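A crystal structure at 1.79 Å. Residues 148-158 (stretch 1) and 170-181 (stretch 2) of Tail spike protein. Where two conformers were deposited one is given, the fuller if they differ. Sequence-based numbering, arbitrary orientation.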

# COMPACT_ATOMS: atom_id res chain seq x y z
N GLY A 148 -28.08 16.70 -9.24
CA GLY A 148 -27.53 16.07 -10.42
C GLY A 148 -28.45 16.19 -11.61
O GLY A 148 -29.36 17.00 -11.63
N PHE A 149 -28.14 15.35 -12.60
CA PHE A 149 -28.75 15.42 -13.92
C PHE A 149 -29.46 14.11 -14.21
O PHE A 149 -28.86 13.04 -14.04
N ILE A 150 -30.70 14.21 -14.69
CA ILE A 150 -31.50 13.06 -15.09
C ILE A 150 -31.73 13.18 -16.59
O ILE A 150 -32.41 14.11 -17.05
N LYS A 151 -31.18 12.25 -17.36
CA LYS A 151 -31.32 12.28 -18.80
C LYS A 151 -32.53 11.45 -19.21
O LYS A 151 -32.67 10.30 -18.78
N THR A 152 -33.39 12.02 -20.07
CA THR A 152 -34.70 11.46 -20.37
C THR A 152 -34.80 10.84 -21.75
O THR A 152 -35.89 10.37 -22.13
N THR A 153 -33.74 10.87 -22.53
CA THR A 153 -33.72 10.37 -23.89
C THR A 153 -32.41 9.65 -24.14
O THR A 153 -31.49 9.69 -23.31
N ASN A 154 -32.29 9.07 -25.34
CA ASN A 154 -31.02 8.55 -25.83
C ASN A 154 -30.36 9.51 -26.83
O ASN A 154 -29.48 9.08 -27.58
N ASN A 155 -30.75 10.78 -26.83
CA ASN A 155 -30.22 11.73 -27.79
C ASN A 155 -28.75 12.02 -27.49
O ASN A 155 -28.28 11.87 -26.36
N THR A 156 -28.05 12.45 -28.53
CA THR A 156 -26.62 12.75 -28.45
C THR A 156 -26.37 14.25 -28.64
O THR A 156 -27.26 15.03 -28.99
N LEU A 157 -25.11 14.64 -28.43
CA LEU A 157 -24.66 15.93 -28.92
C LEU A 157 -24.66 15.93 -30.45
O LEU A 157 -24.76 14.88 -31.10
N SER A 158 -24.55 17.12 -31.02
CA SER A 158 -24.56 17.31 -32.47
C SER A 158 -23.35 18.14 -32.90
O SER A 158 -23.47 19.12 -33.63
N ASN A 170 -15.10 11.89 -32.22
CA ASN A 170 -16.50 12.26 -32.32
C ASN A 170 -17.12 12.05 -30.95
O ASN A 170 -16.97 10.97 -30.36
N PHE A 171 -17.75 13.09 -30.43
CA PHE A 171 -18.30 13.05 -29.08
C PHE A 171 -19.82 12.86 -29.09
O PHE A 171 -20.45 12.98 -28.02
N ASP A 172 -20.40 12.53 -30.24
CA ASP A 172 -21.86 12.46 -30.39
C ASP A 172 -22.36 11.06 -30.01
O ASP A 172 -22.90 10.31 -30.84
N VAL A 173 -22.17 10.73 -28.75
CA VAL A 173 -22.58 9.45 -28.17
C VAL A 173 -23.75 9.69 -27.23
O VAL A 173 -24.02 10.81 -26.78
N ASP A 174 -24.46 8.60 -26.91
CA ASP A 174 -25.54 8.65 -25.93
C ASP A 174 -24.91 8.57 -24.54
O ASP A 174 -24.54 7.48 -24.08
N ALA A 175 -24.78 9.72 -23.89
CA ALA A 175 -24.18 9.87 -22.58
C ALA A 175 -24.94 10.96 -21.83
O ALA A 175 -25.70 11.72 -22.43
N ILE A 176 -24.76 11.00 -20.51
CA ILE A 176 -25.38 12.06 -19.71
C ILE A 176 -24.51 13.29 -19.67
O ILE A 176 -24.97 14.41 -19.89
N MSE A 177 -23.23 13.08 -19.39
CA MSE A 177 -22.24 14.14 -19.35
C MSE A 177 -21.01 13.72 -20.17
O MSE A 177 -20.64 12.54 -20.19
N VAL A 178 -20.41 14.68 -20.87
CA VAL A 178 -19.30 14.42 -21.78
C VAL A 178 -18.19 15.42 -21.49
O VAL A 178 -18.44 16.63 -21.42
N ALA A 179 -16.96 14.93 -21.35
CA ALA A 179 -15.78 15.78 -21.22
C ALA A 179 -15.17 15.98 -22.61
O ALA A 179 -14.89 15.00 -23.31
N ILE A 180 -14.99 17.23 -23.01
CA ILE A 180 -14.47 17.58 -24.33
C ILE A 180 -13.31 18.57 -24.19
O ILE A 180 -13.48 19.62 -23.55
N PRO A 181 -12.15 18.35 -24.81
CA PRO A 181 -11.07 19.34 -24.70
C PRO A 181 -11.46 20.66 -25.35
O PRO A 181 -12.19 20.71 -26.34

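A single lysine ammonium gathers the loop of stretch 1 and pins it to stretch 2: Lys-151 NZ forms a salt bridge with Asp-174 OD1 (2.8 Å) and also donates to two carbonyls of its own stretch, Asn-155 O at 2.7 Å and Thr-153 O at 3.0 Å. The side chain points toward stretch 2 and reaches this site with chi1 t, chi2 off-well at 142°, chi3 t and chi4 m. On the way Lys-151 CD passes 3.3 Å from Ala-175 O, and Lys-151 CB lies 4.0 Å from Ile-176 CG1. Asp-174, chi1 t, starts sideways, but its end comes nearer stretch 1, so that its second carboxylate oxygen is also engaged: Asn-154 ND2 (chi1 m) donates to Asp-174 OD2 at 2.9 Å, the one direct hydrogen bond across the stretches. The loop is braced further by Asn-155 N, which donates to Thr-153 OG1 at 2.9 Å.

Phe-149 (m) also points toward stretch 2. Phe-149 CB meets Ile-176 CG2 at 4.1 Å, while the extended selenomethionine Met-177 (t, t, t) brings CE to the ring edge, 4.0 Å from Phe-149 CE2.

Farther along, Thr-156 (p) lays its methyl on the opposing backbone, Thr-156 CG2 to Val-173 C 3.4 Å, and turns its hydroxyl to its own stretch, Thr-156 OG1 donating to Leu-157 O at 2.7 Å. Leu-157 (m, t) sets CD1 3.9 Å from Ile-180 CD1 and 4.1 Å from Val-178 CG2, both from residues whose CA-to-CB bonds point toward stretch 1. Its backbone is joined to stretch 2 through water 1, which accepts from Leu-157 N (2.8 Å) and donates to Phe-171 O and Val-173 O (both 2.7 Å). Asp-172 (m) packs close by, Asp-172 OD1 3.6 Å from Leu-157 CB, while Asp-172 N donates to Asn-170 OD1 at 2.7 Å.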

# COMPACT_ATOMS: atom_id res chain seq x y z
CB PHE A 149 -27.71 15.68 -15.01
CG PHE A 149 -26.91 16.94 -14.82
CD1 PHE A 149 -27.51 18.10 -14.37
CD2 PHE A 149 -25.56 16.96 -15.10
CE1 PHE A 149 -26.76 19.27 -14.18
CE2 PHE A 149 -24.80 18.12 -14.90
CZ PHE A 149 -25.42 19.28 -14.44
CB ILE A 150 -32.83 13.01 -14.34
CG1 ILE A 150 -32.59 13.16 -12.83
CG2 ILE A 150 -33.57 11.72 -14.66
CD1 ILE A 150 -31.79 12.04 -12.22
CB LYS A 151 -30.06 11.74 -19.47
CG LYS A 151 -30.17 11.78 -20.97
CD LYS A 151 -28.88 12.15 -21.61
CE LYS A 151 -29.03 12.34 -23.10
NZ LYS A 151 -28.88 11.08 -23.80
CB THR A 152 -35.78 12.54 -20.25
OG1 THR A 152 -35.56 13.53 -21.27
CG2 THR A 152 -35.73 13.21 -18.88
CB THR A 153 -33.82 11.49 -24.94
OG1 THR A 153 -32.54 12.16 -24.97
CG2 THR A 153 -34.93 12.48 -24.61
CB ASN A 154 -31.24 7.18 -26.47
CG ASN A 154 -31.83 6.17 -25.49
OD1 ASN A 154 -32.97 5.72 -25.67
ND2 ASN A 154 -31.10 5.86 -24.44
CB ASN A 155 -31.01 13.03 -27.77
CG ASN A 155 -32.42 12.86 -28.26
OD1 ASN A 155 -32.76 11.87 -28.89
ND2 ASN A 155 -33.26 13.84 -27.96
CB THR A 156 -25.83 11.98 -29.51
OG1 THR A 156 -26.09 12.53 -30.81
CG2 THR A 156 -26.19 10.49 -29.52
CB LEU A 157 -23.25 16.24 -28.40
CG LEU A 157 -23.10 16.39 -26.88
CD1 LEU A 157 -21.63 16.43 -26.48
CD2 LEU A 157 -23.81 17.66 -26.43
CB SER A 158 -25.84 17.99 -32.92
OG SER A 158 -26.99 17.28 -32.49
CB ASN A 170 -17.21 11.45 -33.40
CG ASN A 170 -18.64 11.94 -33.65
OD1 ASN A 170 -19.46 11.95 -32.74
ND2 ASN A 170 -18.92 12.35 -34.88
CB PHE A 171 -17.91 14.32 -28.34
CG PHE A 171 -16.41 14.52 -28.24
CD1 PHE A 171 -15.73 15.14 -29.28
CD2 PHE A 171 -15.71 14.12 -27.12
CE1 PHE A 171 -14.36 15.32 -29.20
CE2 PHE A 171 -14.34 14.32 -27.05
CZ PHE A 171 -13.68 14.91 -28.08
CB ASP A 172 -22.26 12.83 -31.81
CG ASP A 172 -21.90 14.29 -32.18
OD1 ASP A 172 -21.49 15.07 -31.29
OD2 ASP A 172 -22.05 14.65 -33.37
CB VAL A 173 -21.43 8.75 -27.42
CG1 VAL A 173 -20.24 8.55 -28.33
CG2 VAL A 173 -21.00 9.54 -26.22
CB ASP A 174 -26.53 7.51 -26.14
CG ASP A 174 -27.65 7.52 -25.11
OD1 ASP A 174 -27.82 8.56 -24.43
OD2 ASP A 174 -28.37 6.51 -24.99
CB ALA A 175 -22.70 10.24 -22.67
CB ILE A 176 -25.70 11.55 -18.28
CG1 ILE A 176 -26.53 10.28 -18.35
CG2 ILE A 176 -26.43 12.63 -17.50
CD1 ILE A 176 -26.73 9.61 -17.00
CB MSE A 177 -21.86 14.45 -17.88
CG MSE A 177 -21.18 15.74 -17.66
SE MSE A 177 -21.06 16.04 -15.70
CE MSE A 177 -20.96 17.94 -15.82
CB VAL A 178 -19.73 14.55 -23.26
CG1 VAL A 178 -18.57 14.24 -24.22
CG2 VAL A 178 -20.93 13.64 -23.54
CB ALA A 179 -14.74 15.14 -20.30
CB ILE A 180 -15.58 18.19 -25.22
CG1 ILE A 180 -16.78 17.25 -25.30
CG2 ILE A 180 -15.03 18.55 -26.60
CD1 ILE A 180 -17.95 17.74 -26.21
CB PRO A 181 -9.89 18.68 -25.45
CG PRO A 181 -10.24 17.22 -25.49
CD PRO A 181 -11.74 17.18 -25.60
O HOH W 1 -23.01 13.25 -27.14